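Long-range contacts in superoxide dismutase (Clostridium difficile, PDB 3TJT), which probably disproportionates superoxide to hydrogen peroxide and molecular oxygen at a mononuclear iron site, as an iron/manganese-type superoxide dismutase: residues 161-166 / 199-204; 97-102 / 192-197; 56-61 / 81-86. One frame throughout, in Å; residues are numbered along the deposited sequence.

Contact 1 of 3, residues 161-166 / 199-204; sequences TPIIGL and ENYKNL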
loop_
_atom_site.group_PDB
_atom_site.type_symbol
_atom_site.label_atom_id
_atom_site.label_comp_id
_atom_site.label_asym_id
_atom_site.label_seq_id
_atom_site.Cartn_x
_atom_site.Cartn_y
_atom_site.Cartn_z
ATOM N N THR A 161 -5.727 -20.884 -8.517
ATOM C CA THR A 161 -5.436 -20.395 -9.862
ATOM C C THR A 161 -6.231 -19.127 -10.132
ATOM O O THR A 161 -7.456 -19.145 -10.074
ATOM C CB THR A 161 -5.807 -21.455 -10.913
ATOM O OG1 THR A 161 -5.005 -22.625 -10.701
ATOM C CG2 THR A 161 -5.561 -20.929 -12.320
ATOM N N PRO A 162 -5.532 -18.017 -10.427
ATOM C CA PRO A 162 -6.224 -16.745 -10.672
ATOM C C PRO A 162 -6.998 -16.790 -11.984
ATOM O O PRO A 162 -6.457 -17.219 -13.003
ATOM C CB PRO A 162 -5.083 -15.724 -10.788
ATOM C CG PRO A 162 -3.860 -16.411 -10.316
ATOM C CD PRO A 162 -4.071 -17.883 -10.503
ATOM N N ILE A 163 -8.244 -16.335 -11.945
ATOM C CA ILE A 163 -9.115 -16.298 -13.114
ATOM C C ILE A 163 -9.258 -14.849 -13.598
ATOM O O ILE A 163 -8.986 -14.546 -14.755
ATOM C CB ILE A 163 -10.487 -16.901 -12.792
ATOM C CG1 ILE A 163 -10.315 -18.333 -12.258
ATOM C CG2 ILE A 163 -11.397 -16.889 -14.037
ATOM C CD1 ILE A 163 -9.513 -19.241 -13.183
ATOM N N ILE A 164 -9.699 -13.961 -12.708
ATOM C CA ILE A 164 -9.476 -12.523 -12.914
ATOM C C ILE A 164 -8.860 -11.932 -11.639
ATOM O O ILE A 164 -8.905 -12.545 -10.573
ATOM C CB ILE A 164 -10.766 -11.741 -13.295
ATOM C CG1 ILE A 164 -11.688 -11.548 -12.087
ATOM C CG2 ILE A 164 -11.488 -12.405 -14.489
ATOM C CD1 ILE A 164 -12.895 -10.639 -12.358
ATOM N N GLY A 165 -8.275 -10.749 -11.747
ATOM C CA GLY A 165 -7.689 -10.111 -10.578
ATOM C C GLY A 165 -7.601 -8.617 -10.796
ATOM O O GLY A 165 -7.406 -8.183 -11.928
ATOM N N LEU A 166 -7.745 -7.848 -9.716
ATOM C CA LEU A 166 -7.743 -6.383 -9.775
ATOM C C LEU A 166 -6.700 -5.811 -8.824
ATOM O O LEU A 166 -6.700 -6.103 -7.621
ATOM C CB LEU A 166 -9.128 -5.836 -9.408
ATOM C CG LEU A 166 -9.275 -4.307 -9.304
ATOM C CD1 LEU A 166 -8.876 -3.617 -10.611
ATOM C CD2 LEU A 166 -10.703 -3.945 -8.889
ATOM N N GLU A 199 -10.200 -18.570 -20.744
ATOM C CA GLU A 199 -9.002 -19.339 -21.050
ATOM C C GLU A 199 -8.242 -19.694 -19.777
ATOM O O GLU A 199 -7.727 -20.801 -19.640
ATOM C CB GLU A 199 -8.095 -18.612 -22.042
ATOM C CG GLU A 199 -8.675 -18.540 -23.455
ATOM C CD GLU A 199 -9.201 -19.888 -23.957
ATOM O OE1 GLU A 199 -8.390 -20.826 -24.139
ATOM O OE2 GLU A 199 -10.431 -20.009 -24.180
ATOM N N ASN A 200 -8.177 -18.751 -18.843
ATOM C CA ASN A 200 -7.581 -19.033 -17.545
ATOM C C ASN A 200 -8.283 -20.186 -16.833
ATOM O O ASN A 200 -7.637 -21.032 -16.209
ATOM C CB ASN A 200 -7.612 -17.782 -16.655
ATOM C CG ASN A 200 -6.666 -16.697 -17.141
ATOM O OD1 ASN A 200 -5.760 -16.955 -17.930
ATOM N ND2 ASN A 200 -6.870 -15.471 -16.659
ATOM N N TYR A 201 -9.605 -20.216 -16.922
ATOM C CA TYR A 201 -10.386 -21.250 -16.259
ATOM C C TYR A 201 -10.219 -22.590 -16.969
ATOM O O TYR A 201 -10.122 -23.633 -16.324
ATOM C CB TYR A 201 -11.861 -20.853 -16.204
ATOM C CG TYR A 201 -12.715 -21.752 -15.342
ATOM C CD1 TYR A 201 -12.521 -21.815 -13.970
ATOM C CD2 TYR A 201 -13.717 -22.539 -15.901
ATOM C CE1 TYR A 201 -13.300 -22.624 -13.175
ATOM C CE2 TYR A 201 -14.505 -23.356 -15.110
ATOM C CZ TYR A 201 -14.288 -23.398 -13.751
ATOM O OH TYR A 201 -15.062 -24.206 -12.957
ATOM N N LYS A 202 -10.174 -22.559 -18.296
ATOM C CA LYS A 202 -10.016 -23.790 -19.069
ATOM C C LYS A 202 -8.651 -24.431 -18.875
ATOM O O LYS A 202 -8.502 -25.639 -19.061
ATOM C CB LYS A 202 -10.233 -23.529 -20.559
ATOM C CG LYS A 202 -11.676 -23.320 -20.956
ATOM C CD LYS A 202 -11.755 -23.121 -22.460
ATOM C CE LYS A 202 -13.189 -23.071 -22.942
ATOM N NZ LYS A 202 -13.244 -22.798 -24.412
ATOM N N ASN A 203 -7.655 -23.628 -18.510
ATOM C CA ASN A 203 -6.285 -24.124 -18.409
ATOM C C ASN A 203 -6.018 -24.969 -17.177
ATOM O O ASN A 203 -4.932 -25.527 -17.029
ATOM C CB ASN A 203 -5.274 -22.985 -18.511
ATOM C CG ASN A 203 -4.997 -22.593 -19.944
ATOM O OD1 ASN A 203 -5.005 -23.439 -20.839
ATOM N ND2 ASN A 203 -4.757 -21.309 -20.175
ATOM N N LEU A 204 -7.006 -25.063 -16.298
ATOM C CA LEU A 204 -6.936 -25.996 -15.183
ATOM C C LEU A 204 -6.803 -27.415 -15.725
ATOM O O LEU A 204 -7.521 -27.794 -16.651
ATOM C CB LEU A 204 -8.198 -25.899 -14.331
ATOM C CG LEU A 204 -8.337 -24.644 -13.479
ATOM C CD1 LEU A 204 -9.718 -24.608 -12.858
ATOM C CD2 LEU A 204 -7.253 -24.630 -12.414
#

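Contact 2 of 3, residues 97-102 / 192-197; sequences TIPSES and VNWNGA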
loop_
_atom_site.group_PDB
_atom_site.type_symbol
_atom_site.label_atom_id
_atom_site.label_comp_id
_atom_site.label_asym_id
_atom_site.label_seq_id
_atom_site.Cartn_x
_atom_site.Cartn_y
_atom_site.Cartn_z
ATOM N N THR A 97 -16.510 -7.931 -24.138
ATOM C CA THR A 97 -16.550 -9.360 -23.839
ATOM C C THR A 97 -17.562 -9.629 -22.734
ATOM O O THR A 97 -17.857 -8.744 -21.941
ATOM C CB THR A 97 -15.176 -9.879 -23.347
ATOM O OG1 THR A 97 -14.905 -9.339 -22.044
ATOM C CG2 THR A 97 -14.069 -9.493 -24.307
ATOM N N ILE A 98 -18.098 -10.849 -22.679
ATOM C CA ILE A 98 -19.002 -11.231 -21.600
ATOM C C ILE A 98 -18.668 -12.649 -21.164
ATOM O O ILE A 98 -18.008 -13.379 -21.902
ATOM C CB ILE A 98 -20.494 -11.155 -22.021
ATOM C CG1 ILE A 98 -20.817 -12.199 -23.096
ATOM C CG2 ILE A 98 -20.868 -9.736 -22.499
ATOM C CD1 ILE A 98 -22.292 -12.256 -23.441
ATOM N N PRO A 99 -19.092 -13.033 -19.951
ATOM C CA PRO A 99 -18.832 -14.406 -19.506
ATOM C C PRO A 99 -19.500 -15.413 -20.439
ATOM O O PRO A 99 -20.595 -15.146 -20.928
ATOM C CB PRO A 99 -19.502 -14.464 -18.130
ATOM C CG PRO A 99 -19.503 -13.042 -17.638
ATOM C CD PRO A 99 -19.708 -12.204 -18.898
ATOM N N SER A 100 -18.854 -16.551 -20.666
ATOM C CA SER A 100 -19.448 -17.602 -21.489
ATOM C C SER A 100 -18.959 -18.990 -21.092
ATOM O O SER A 100 -18.046 -19.130 -20.277
ATOM C CB SER A 100 -19.161 -17.347 -22.972
ATOM O OG SER A 100 -17.795 -17.521 -23.291
ATOM N N GLU A 101 -19.594 -20.009 -21.664
ATOM C CA GLU A 101 -19.152 -21.393 -21.520
ATOM C C GLU A 101 -19.002 -21.804 -20.056
ATOM O O GLU A 101 -19.814 -21.417 -19.219
ATOM C CB GLU A 101 -17.867 -21.646 -22.325
ATOM C CG GLU A 101 -18.031 -21.367 -23.826
ATOM C CD GLU A 101 -16.783 -21.687 -24.650
ATOM O OE1 GLU A 101 -16.005 -22.582 -24.254
ATOM O OE2 GLU A 101 -16.583 -21.049 -25.709
ATOM N N SER A 102 -17.985 -22.604 -19.754
ATOM C CA SER A 102 -17.879 -23.190 -18.422
ATOM C C SER A 102 -17.657 -22.155 -17.317
ATOM O O SER A 102 -18.050 -22.380 -16.181
ATOM C CB SER A 102 -16.790 -24.267 -18.375
ATOM O OG SER A 102 -15.515 -23.734 -18.691
ATOM N N VAL A 192 -12.783 -5.700 -18.103
ATOM C CA VAL A 192 -12.415 -7.096 -17.841
ATOM C C VAL A 192 -12.503 -7.917 -19.126
ATOM O O VAL A 192 -13.501 -7.844 -19.852
ATOM C CB VAL A 192 -13.310 -7.738 -16.771
ATOM C CG1 VAL A 192 -13.009 -9.247 -16.659
ATOM C CG2 VAL A 192 -13.113 -7.055 -15.427
ATOM N N ASN A 193 -11.454 -8.684 -19.414
ATOM C CA ASN A 193 -11.432 -9.559 -20.585
ATOM C C ASN A 193 -11.976 -10.942 -20.225
ATOM O O ASN A 193 -11.236 -11.822 -19.781
ATOM C CB ASN A 193 -10.009 -9.673 -21.149
ATOM C CG ASN A 193 -9.940 -10.539 -22.409
ATOM O OD1 ASN A 193 -10.930 -11.141 -22.817
ATOM N ND2 ASN A 193 -8.764 -10.607 -23.015
ATOM N N TRP A 194 -13.275 -11.128 -20.421
ATOM C CA TRP A 194 -13.927 -12.376 -20.034
ATOM C C TRP A 194 -13.489 -13.560 -20.888
ATOM O O TRP A 194 -13.528 -14.702 -20.427
ATOM C CB TRP A 194 -15.456 -12.223 -20.005
ATOM C CG TRP A 194 -15.880 -11.423 -18.821
ATOM C CD1 TRP A 194 -16.351 -10.140 -18.814
ATOM C CD2 TRP A 194 -15.801 -11.832 -17.449
ATOM N NE1 TRP A 194 -16.588 -9.731 -17.517
ATOM C CE2 TRP A 194 -16.265 -10.755 -16.663
ATOM C CE3 TRP A 194 -15.397 -13.011 -16.812
ATOM C CZ2 TRP A 194 -16.326 -10.818 -15.266
ATOM C CZ3 TRP A 194 -15.464 -13.077 -15.427
ATOM C CH2 TRP A 194 -15.927 -11.986 -14.670
ATOM N N ASN A 195 -13.067 -13.301 -22.121
ATOM C CA ASN A 195 -12.524 -14.379 -22.951
ATOM C C ASN A 195 -11.189 -14.877 -22.406
ATOM O O ASN A 195 -10.924 -16.082 -22.389
ATOM C CB ASN A 195 -12.387 -13.941 -24.409
ATOM C CG ASN A 195 -13.721 -13.523 -25.011
ATOM O OD1 ASN A 195 -14.777 -13.968 -24.567
ATOM N ND2 ASN A 195 -13.676 -12.652 -26.014
ATOM N N GLY A 196 -10.361 -13.946 -21.945
ATOM C CA GLY A 196 -9.107 -14.305 -21.300
ATOM C C GLY A 196 -9.377 -15.045 -19.999
ATOM O O GLY A 196 -8.703 -16.034 -19.684
ATOM N N ALA A 197 -10.367 -14.576 -19.247
ATOM C CA ALA A 197 -10.762 -15.237 -18.009
ATOM C C ALA A 197 -11.190 -16.680 -18.286
ATOM O O ALA A 197 -10.831 -17.600 -17.546
ATOM C CB ALA A 197 -11.879 -14.476 -17.323
HETATM O O HOH W 1 -14.318 -6.517 -22.124
HETATM O O HOH W 2 -16.311 -15.318 -22.698
HETATM O O HOH W 3 -15.956 -16.121 -20.037
#

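Contact 3 of 3, residues 56-61 / 81-86; sequences SLCELL and GAYNHK. With FE (Fe (III) ion), chain B.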
loop_
_atom_site.group_PDB
_atom_site.type_symbol
_atom_site.label_atom_id
_atom_site.label_comp_id
_atom_site.label_asym_id
_atom_site.label_seq_id
_atom_site.Cartn_x
_atom_site.Cartn_y
_atom_site.Cartn_z
ATOM N N SER A 56 9.963 -20.935 -14.228
ATOM C CA SER A 56 8.916 -20.004 -14.634
ATOM C C SER A 56 8.568 -19.120 -13.432
ATOM O O SER A 56 8.918 -19.454 -12.299
ATOM C CB SER A 56 7.677 -20.765 -15.074
ATOM O OG SER A 56 7.102 -21.455 -13.979
ATOM N N LEU A 57 7.883 -18.004 -13.668
ATOM C CA LEU A 57 7.436 -17.167 -12.556
ATOM C C LEU A 57 6.542 -17.982 -11.622
ATOM O O LEU A 57 6.625 -17.854 -10.395
ATOM C CB LEU A 57 6.690 -15.915 -13.055
ATOM C CG LEU A 57 7.497 -14.828 -13.772
ATOM C CD1 LEU A 57 6.571 -13.734 -14.331
ATOM C CD2 LEU A 57 8.535 -14.211 -12.845
ATOM N N CYS A 58 5.684 -18.822 -12.199
ATOM C CA CYS A 58 4.810 -19.655 -11.389
ATOM C C CYS A 58 5.604 -20.595 -10.492
ATOM O O CYS A 58 5.269 -20.759 -9.321
ATOM C CB CYS A 58 3.827 -20.449 -12.251
ATOM S SG CYS A 58 2.316 -19.517 -12.627
ATOM N N GLU A 59 6.652 -21.201 -11.039
ATOM C CA GLU A 59 7.492 -22.093 -10.245
ATOM C C GLU A 59 8.162 -21.351 -9.091
ATOM O O GLU A 59 8.241 -21.863 -7.970
ATOM C CB GLU A 59 8.535 -22.787 -11.124
ATOM C CG GLU A 59 7.918 -23.883 -11.979
ATOM C CD GLU A 59 8.876 -24.454 -13.012
ATOM O OE1 GLU A 59 9.787 -23.737 -13.470
ATOM O OE2 GLU A 59 8.696 -25.634 -13.378
ATOM N N LEU A 60 8.648 -20.148 -9.364
ATOM C CA LEU A 60 9.198 -19.317 -8.296
ATOM C C LEU A 60 8.149 -19.071 -7.209
ATOM O O LEU A 60 8.418 -19.250 -6.013
ATOM C CB LEU A 60 9.735 -17.996 -8.854
ATOM C CG LEU A 60 10.999 -18.074 -9.719
ATOM C CD1 LEU A 60 11.301 -16.722 -10.353
ATOM C CD2 LEU A 60 12.209 -18.550 -8.919
ATOM N N LEU A 61 6.947 -18.684 -7.615
ATOM C CA LEU A 61 5.894 -18.385 -6.653
ATOM C C LEU A 61 5.407 -19.614 -5.887
ATOM O O LEU A 61 4.899 -19.495 -4.777
ATOM C CB LEU A 61 4.724 -17.681 -7.343
ATOM C CG LEU A 61 5.095 -16.303 -7.896
ATOM C CD1 LEU A 61 3.897 -15.691 -8.600
ATOM C CD2 LEU A 61 5.584 -15.398 -6.768
ATOM N N GLY A 81 5.340 -9.279 -8.186
ATOM C CA GLY A 81 5.015 -8.083 -8.950
ATOM C C GLY A 81 5.005 -8.367 -10.440
ATOM O O GLY A 81 4.098 -7.944 -11.160
ATOM N N ALA A 82 6.009 -9.101 -10.904
ATOM C CA ALA A 82 6.122 -9.419 -12.325
ATOM C C ALA A 82 4.966 -10.292 -12.793
ATOM O O ALA A 82 4.350 -10.025 -13.825
ATOM C CB ALA A 82 7.458 -10.089 -12.618
ATOM N N TYR A 83 4.674 -11.341 -12.033
ATOM C CA TYR A 83 3.590 -12.241 -12.398
ATOM C C TYR A 83 2.248 -11.513 -12.380
ATOM O O TYR A 83 1.461 -11.616 -13.327
ATOM C CB TYR A 83 3.534 -13.445 -11.451
ATOM C CG TYR A 83 2.467 -14.431 -11.864
ATOM C CD1 TYR A 83 2.739 -15.412 -12.805
ATOM C CD2 TYR A 83 1.184 -14.362 -11.336
ATOM C CE1 TYR A 83 1.768 -16.308 -13.202
ATOM C CE2 TYR A 83 0.202 -15.251 -11.737
ATOM C CZ TYR A 83 0.506 -16.224 -12.665
ATOM O OH TYR A 83 -0.463 -17.113 -13.065
ATOM N N ASN A 84 1.983 -10.788 -11.295
ATOM C CA ASN A 84 0.689 -10.153 -11.113
ATOM C C ASN A 84 0.399 -9.111 -12.200
ATOM O O ASN A 84 -0.728 -8.996 -12.675
ATOM C CB ASN A 84 0.575 -9.509 -9.721
ATOM C CG ASN A 84 0.518 -10.530 -8.592
ATOM O OD1 ASN A 84 0.261 -11.719 -8.812
ATOM N ND2 ASN A 84 0.751 -10.062 -7.362
ATOM N N HIS A 85 1.410 -8.339 -12.578
ATOM C CA HIS A 85 1.186 -7.292 -13.567
ATOM C C HIS A 85 1.022 -7.862 -14.966
ATOM O O HIS A 85 0.166 -7.403 -15.722
ATOM C CB HIS A 85 2.281 -6.225 -13.498
ATOM C CG HIS A 85 2.125 -5.334 -12.312
ATOM N ND1 HIS A 85 2.597 -5.678 -11.061
ATOM C CD2 HIS A 85 1.468 -4.159 -12.159
ATOM C CE1 HIS A 85 2.274 -4.729 -10.197
ATOM N NE2 HIS A 85 1.585 -3.800 -10.837
ATOM N N LYS A 86 1.823 -8.862 -15.314
ATOM C CA LYS A 86 1.627 -9.519 -16.603
ATOM C C LYS A 86 0.189 -10.024 -16.681
ATOM O O LYS A 86 -0.512 -9.798 -17.678
ATOM C CB LYS A 86 2.611 -10.677 -16.810
ATOM C CG LYS A 86 2.478 -11.304 -18.206
ATOM C CD LYS A 86 3.142 -12.674 -18.307
ATOM C CE LYS A 86 4.609 -12.616 -17.976
ATOM N NZ LYS A 86 5.274 -13.946 -18.142
HETATM FE FE FE B . 0.285 -2.307 -9.807
HETATM O O HOH W 4 0.465 -3.395 -7.868
#

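Contact 1 of 3, residues 161-166 / 199-204
Asn200 and Ile163 make the one hydrogen bond of this contact. The amide nitrogen ND2 of Asn200 gives a proton to the carbonyl O of Ile163 over 3.0 Å, with a nearly straight N-H...O angle of 167°. The acceptor lies in the amide plane of Asn200, whereas the donor stands somewhat off the carbonyl plane of Ile163, tilted by 26°. CG of Asn200 is anti to its own carbonyl carbon and beside the backbone N, and CB of the same side chain comes down beside the carbonyl O of Pro162. Ile163 and Ile164 form a classic beta bulge opposite Leu136 of the neighbouring strand, within the three-stranded antiparallel sheet of the C-terminal domain, where the chain turns a corner. Helix 194-202 packs its last turn against this irregular spot. The Ile163 side chain reaches back to the helix with CG1 anti to the carbonyl carbon (chi1 -56°), and its terminal CD1 settles 3.8 Å from CA of Tyr201. The same methyl meets the tyrosine ring at its edge, close to the ring plane, 4.0 Å from CD1 of Tyr201. The OH of Tyr201 is hydrogen-bonded to the carbonyl O of Gly142, and its side chain also packs on helix 101-111. Near the C-terminus, Leu204 and Thr161 slide past each other in opposite directions, CD2 of Leu204 lying 3.5 Å from OG1 of Thr161 and also touching CB of that threonine. Leu204 also touches Ala138 of strand 132-138.

Contact 2 of 3, residues 97-102 / 192-197
Thr97 and Pro99 meet Trp194 where the loop leading into helix 101-111 crosses the N-terminus of helix 194-202, both in the C-terminal domain of the iron/manganese superoxide dismutase fold. Asn193 is the N-cap of the second helix: its OD1 accepts from Gly196 N at 3.0 Å, with the donor well above the carbonyl plane. Trp194 begins with CB, which is pressed against the carbonyl group of Ile98, 3.4 Å from its O. CG is anti to the carbonyl carbon of the tryptophan and comes close to Pro99 N and CD. CD1, next along the pyrrole rim, has OG1 and O of Thr97 beside it. CD2 and CE2, at the ring fusion, and CE3 beyond them lie under the proline, whose CG is 3.9 Å from CD2. Pro99 CD sits over the five-membered ring in a CH-pi contact, 4.0 Å from its centroid and 12° off the normal. The opposite face is met by CG1 of Val192, offset toward the rim, and beyond the two segments the indole packs on Leu103, Ile107 and Phe117. Water 2 joins the segments by donating to Ile98 O and Asn195 OD1 while accepting from Ser100 OG; water 3 likewise links Ser100 N with Trp194 O. Thr97 supplies the direct polar link: with OG1 between its backbone N and carbonyl carbon (chi1 69°), the hydroxyl oxygen accepts from Trp194 N at 2.9 Å and 164°, while the methyl CG2 rests 3.6 Å from Asn195 ND2.

Contact 3 of 3, residues 56-61 / 81-86
Tyr83 carries its CG anti to the backbone N (chi1 -177°), and Leu57, facing it, has CG anti to the carbonyl carbon (chi1 -70°). These torsions place the two CG atoms, and the side chains meet between helix 57-62 and helix 72-90. The axes of the short segments 57-61 and 81-86 pass 10.2 Å apart at 129°, nearer antiparallel than parallel. CD1 of Leu57 lies against the backbone of the second helix, 3.8 Å from Tyr83 N, and also touches CB of Ala82. CB of Leu57 meets the tyrosine at its ring edge, near the plane. One turn on, CD1 of Leu61 packs against CB of Tyr83 at 3.6 Å. The sulfur of Cys58 makes an oblique sulfur-aromatic contact, 3.3 Å from CE1 of Tyr83 and 4.3 Å from the ring centroid. Helix 57-62 starts with a capping box, in which Ser56 OG accepts from Glu59 N and Glu59 OE1 from Ser56 N. Both segments belong to the alpha-hairpin domain, and helix 24-46 packs beside them, with Leu42 against Leu57 and Val39 against Ala82. Across the second helix from this packing, His85 binds the iron(III) ion through NE2 at 2.2 Å; His30, Asp167, His171 and water 4 complete the site. ND1 of His85 donates to Gly81 O at 2.7 Å with the acceptor in the ring plane, and the same oxygen takes His85 N from the opposite face of its carbonyl plane. With ND1 holding a proton for Gly81 O, NE2 has its lone pair for iron, and these two bonds together hold the imidazole in its rotation, so the helix packed by apolar contacts on one side presents an oriented ligand on the other.

In the fold
Contact 3 comes first along the chain and lies in the alpha-hairpin domain; contacts 1 and 2 follow in the C-terminal part, and their segments alternate in sequence. Helix 194-202 serves both, its start in contact 2 and its end in contact 1, with centres 10 Å apart. They also touch directly, through the Lys202-Glu101 salt bridge and the packing of Ile164 on Ala197, so helix 194-202 ties the sheet to the start of helix 101-111. Contact 3 is centred 14 Å from contact 1 and 22 Å from contact 2 and touches neither. The iron site bridges the two domains: helix 72-90 brings His85, while Asp167 follows directly on segment 161-166.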